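Local coordinates for DNA mimic protein DMP12 (Neisseria meningitidis MC58, PDB 3W1O) that mimics DNA to bind the histone-like protein HU at its DNA-binding sites, partly keeping HU off DNA and probably acting as a regulator, at residues E47-R51 with G52-L56. Sequence-based numbering, arbitrary orientation.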
ATOM      1  N   GLU A  47       4.562 -10.801 -10.493  1.00 21.65           N
ATOM      2  CA  GLU A  47       3.898 -11.994  -9.977  1.00 23.99           C
ATOM      3  C   GLU A  47       2.443 -11.700  -9.660  1.00 22.14           C
ATOM      4  O   GLU A  47       1.526 -12.428 -10.043  1.00 23.50           O
ATOM      5  CB  GLU A  47       4.619 -12.401  -8.678  1.00 23.67           C
ATOM      6  CG  GLU A  47       4.051 -13.630  -7.970  1.00 30.56           C
ATOM      7  CD  GLU A  47       4.786 -13.977  -6.648  1.00 36.98           C
ATOM      8  OE1 GLU A  47       5.722 -13.252  -6.175  1.00 40.01           O
ATOM      9  OE2 GLU A  47       4.370 -14.984  -6.059  1.00 40.89           O
ATOM     10  N   TYR A  48       2.228 -10.636  -8.908  1.00 22.55           N
ATOM     11  CA  TYR A  48       0.886 -10.251  -8.483  1.00 22.76           C
ATOM     12  C   TYR A  48       0.013  -9.561  -9.512  1.00 22.69           C
ATOM     13  O   TYR A  48      -1.190  -9.662  -9.443  1.00 25.37           O
ATOM     14  CB  TYR A  48       0.974  -9.471  -7.160  1.00 23.34           C
ATOM     15  CG  TYR A  48       1.174 -10.493  -6.060  1.00 21.11           C
ATOM     16  CD1 TYR A  48       0.090 -11.193  -5.522  1.00 24.55           C
ATOM     17  CD2 TYR A  48       2.458 -10.819  -5.621  1.00 25.07           C
ATOM     18  CE1 TYR A  48       0.295 -12.199  -4.542  1.00 25.22           C
ATOM     19  CE2 TYR A  48       2.666 -11.799  -4.642  1.00 25.36           C
ATOM     20  CZ  TYR A  48       1.576 -12.478  -4.120  1.00 26.85           C
ATOM     21  OH  TYR A  48       1.790 -13.444  -3.165  1.00 32.14           O
ATOM     22  N   GLN A  49       0.609  -8.879 -10.469  1.00 23.60           N
ATOM     23  CA  GLN A  49      -0.141  -8.403 -11.644  1.00 24.32           C
ATOM     24  C   GLN A  49      -0.848  -9.596 -12.297  1.00 25.91           C
ATOM     25  O   GLN A  49      -2.069  -9.596 -12.495  1.00 26.04           O
ATOM     26  CB  GLN A  49       0.844  -7.768 -12.642  1.00 25.19           C
ATOM     27  CG  GLN A  49       0.210  -7.431 -13.998  1.00 23.91           C
ATOM     28  CD  GLN A  49      -1.038  -6.519 -13.866  1.00 28.76           C
ATOM     29  OE1 GLN A  49      -2.085  -6.796 -14.451  1.00 32.34           O
ATOM     30  NE2 GLN A  49      -0.913  -5.453 -13.109  1.00 21.90           N
ATOM     31  N   ASN A  50      -0.066 -10.621 -12.615  1.00 26.40           N
ATOM     32  CA  ASN A  50      -0.592 -11.768 -13.366  1.00 28.92           C
ATOM     33  C   ASN A  50      -1.556 -12.625 -12.536  1.00 29.99           C
ATOM     34  O   ASN A  50      -2.285 -13.456 -13.055  1.00 32.85           O
ATOM     35  CB  ASN A  50       0.572 -12.578 -13.978  1.00 28.22           C
ATOM     36  CG  ASN A  50       1.366 -11.761 -15.013  1.00 28.60           C
ATOM     37  OD1 ASN A  50       0.807 -10.918 -15.715  1.00 30.94           O
ATOM     38  ND2 ASN A  50       2.663 -11.997 -15.084  1.00 29.28           N
ATOM     39  N   ARG A  51      -1.605 -12.377 -11.242  1.00 28.99           N
ATOM     40  CA  ARG A  51      -2.589 -13.062 -10.411  1.00 28.56           C
ATOM     41  C   ARG A  51      -3.793 -12.232 -10.056  1.00 26.77           C
ATOM     42  O   ARG A  51      -4.734 -12.705  -9.401  1.00 26.69           O
ATOM     43  CB  ARG A  51      -1.897 -13.610  -9.206  1.00 27.27           C
ATOM     44  CG  ARG A  51      -1.060 -14.788  -9.687  1.00 30.64           C
ATOM     45  CD  ARG A  51      -0.384 -15.501  -8.564  1.00 30.82           C
ATOM     46  NE  ARG A  51      -1.401 -16.027  -7.670  1.00 30.33           N
ATOM     47  CZ  ARG A  51      -1.190 -16.181  -6.376  1.00 33.07           C
ATOM     48  NH1 ARG A  51       0.019 -15.868  -5.897  1.00 28.70           N
ATOM     49  NH2 ARG A  51      -2.164 -16.640  -5.593  1.00 29.96           N
ATOM     50  N   GLY A  52      -3.748 -10.978 -10.471  1.00 25.89           N
ATOM     51  CA  GLY A  52      -4.905 -10.102 -10.350  1.00 25.27           C
ATOM     52  C   GLY A  52      -4.973  -9.230  -9.098  1.00 23.45           C
ATOM     53  O   GLY A  52      -6.004  -8.608  -8.847  1.00 22.06           O
ATOM     54  N   LEU A  53      -3.868  -9.128  -8.350  1.00 22.97           N
ATOM     55  CA  LEU A  53      -3.830  -8.304  -7.158  1.00 21.60           C
ATOM     56  C   LEU A  53      -4.094  -6.798  -7.451  1.00 22.29           C
ATOM     57  O   LEU A  53      -4.872  -6.137  -6.750  1.00 23.37           O
ATOM     58  CB  LEU A  53      -2.516  -8.498  -6.390  1.00 21.81           C
ATOM     59  CG  LEU A  53      -2.301  -7.558  -5.162  1.00 22.40           C
ATOM     60  CD1 LEU A  53      -3.458  -7.737  -4.081  1.00 24.97           C
ATOM     61  CD2 LEU A  53      -0.968  -7.802  -4.485  1.00 22.66           C
ATOM     62  N   TRP A  54      -3.440  -6.241  -8.471  1.00 22.41           N
ATOM     63  CA  TRP A  54      -3.546  -4.817  -8.677  1.00 22.23           C
ATOM     64  C   TRP A  54      -4.907  -4.522  -9.256  1.00 23.42           C
ATOM     65  O   TRP A  54      -5.535  -3.507  -8.911  1.00 23.77           O
ATOM     66  CB  TRP A  54      -2.413  -4.277  -9.566  1.00 21.52           C
ATOM     67  CG  TRP A  54      -1.066  -4.766  -9.112  1.00 21.70           C
ATOM     68  CD1 TRP A  54      -0.153  -5.423  -9.868  1.00 21.42           C
ATOM     69  CD2 TRP A  54      -0.515  -4.693  -7.787  1.00 23.00           C
ATOM     70  NE1 TRP A  54       0.948  -5.763  -9.121  1.00 21.00           N
ATOM     71  CE2 TRP A  54       0.761  -5.319  -7.835  1.00 22.52           C
ATOM     72  CE3 TRP A  54      -0.961  -4.137  -6.572  1.00 22.83           C
ATOM     73  CZ2 TRP A  54       1.587  -5.411  -6.732  1.00 23.35           C
ATOM     74  CZ3 TRP A  54      -0.118  -4.232  -5.459  1.00 24.15           C
ATOM     75  CH2 TRP A  54       1.128  -4.863  -5.551  1.00 21.83           C
ATOM     76  N   ARG A  55      -5.403  -5.431 -10.087  1.00 24.19           N
ATOM     77  CA  ARG A  55      -6.793  -5.296 -10.561  1.00 26.41           C
ATOM     78  C   ARG A  55      -7.809  -5.253  -9.400  1.00 25.71           C
ATOM     79  O   ARG A  55      -8.791  -4.512  -9.428  1.00 25.05           O
ATOM     80  CB  ARG A  55      -7.107  -6.461 -11.528  1.00 26.99           C
ATOM     81  CG  ARG A  55      -6.400  -6.264 -12.870  1.00 29.95           C
ATOM     82  CD  ARG A  55      -6.729  -7.393 -13.842  1.00 38.37           C
ATOM     83  NE  ARG A  55      -5.612  -8.324 -13.984  1.00 38.73           N
ATOM     84  CZ  ARG A  55      -5.684  -9.596 -13.627  1.00 42.56           C
ATOM     85  NH1 ARG A  55      -6.819 -10.054 -13.129  1.00 45.31           N
ATOM     86  NH2 ARG A  55      -4.635 -10.419 -13.769  1.00 44.94           N
ATOM     87  N   LEU A  56      -7.575  -6.033  -8.360  1.00 26.78           N
ATOM     88  CA  LEU A  56      -8.433  -6.009  -7.196  1.00 28.80           C
ATOM     89  C   LEU A  56      -8.400  -4.659  -6.542  1.00 28.86           C
ATOM     90  O   LEU A  56      -9.458  -4.151  -6.150  1.00 30.28           O
ATOM     91  CB  LEU A  56      -7.983  -7.069  -6.185  1.00 29.79           C
ATOM     92  CG  LEU A  56      -8.887  -8.016  -5.416  1.00 33.67           C
ATOM     93  CD1 LEU A  56     -10.102  -8.567  -6.218  1.00 35.03           C
ATOM     94  CD2 LEU A  56      -7.996  -9.159  -4.984  1.00 34.31           C
TER
HETATM   95  O   HOH W   1      -3.459  -7.208 -11.378  1.00 23.66           O
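Leu53 lies against Tyr48 at the joint between helices 42-51 and 53-61, a compact example of how one residue can end a helix and begin the next. The buried side is tightly filled. Leu53 CD2 approaches the tyrosine ring obliquely, 3.7 Å from Tyr48 CD1, and also touches Tyr48 CB. With CG anti to the backbone N (chi1 174°), Leu53 lies between the tyrosine and the indole, CD2 touching both and CG set over one face of Trp54, toward its rim. The indole reaches back to helix 42-51, with Trp54 CZ2 4.1 Å from Tyr48 CB and NE1 bonded to the carbonyl of Ile45. Gln49, its chain bent at chi2, brings NE2 in at the edge of the same ring, 3.3 Å from Trp54 CD1, with amide and ring planes 39° apart. Leu97 of helix 96-111 packs on both Tyr48 and Leu53, and Glu95 is hydrogen-bonded to the Tyr48 hydroxyl through OE1 and forms a salt bridge with Arg51 through OE2.

On the outer side the fit loosens. The exposed Arg55 curls back, one face of its guanidinium set off-centre against Gly52 CA and NH2 3.0 Å from Gln49 O. A water bridges this more open flank, donating to Gln49 O and accepting from Arg55 N.

The backbone closes the joint with two bonds. Leu53 N donates to Tyr48 O at 2.9 Å, whereas Gly52 N reaches Gln49 O at 3.0 Å from well above the carbonyl plane. Gly52 takes a positive phi of 94°, where a CB would clash with the carbonyl of Arg51. Its own carbonyl receives Leu56 N. These features define a Schellman motif whose glycine is also the N-cap of helix 53-61.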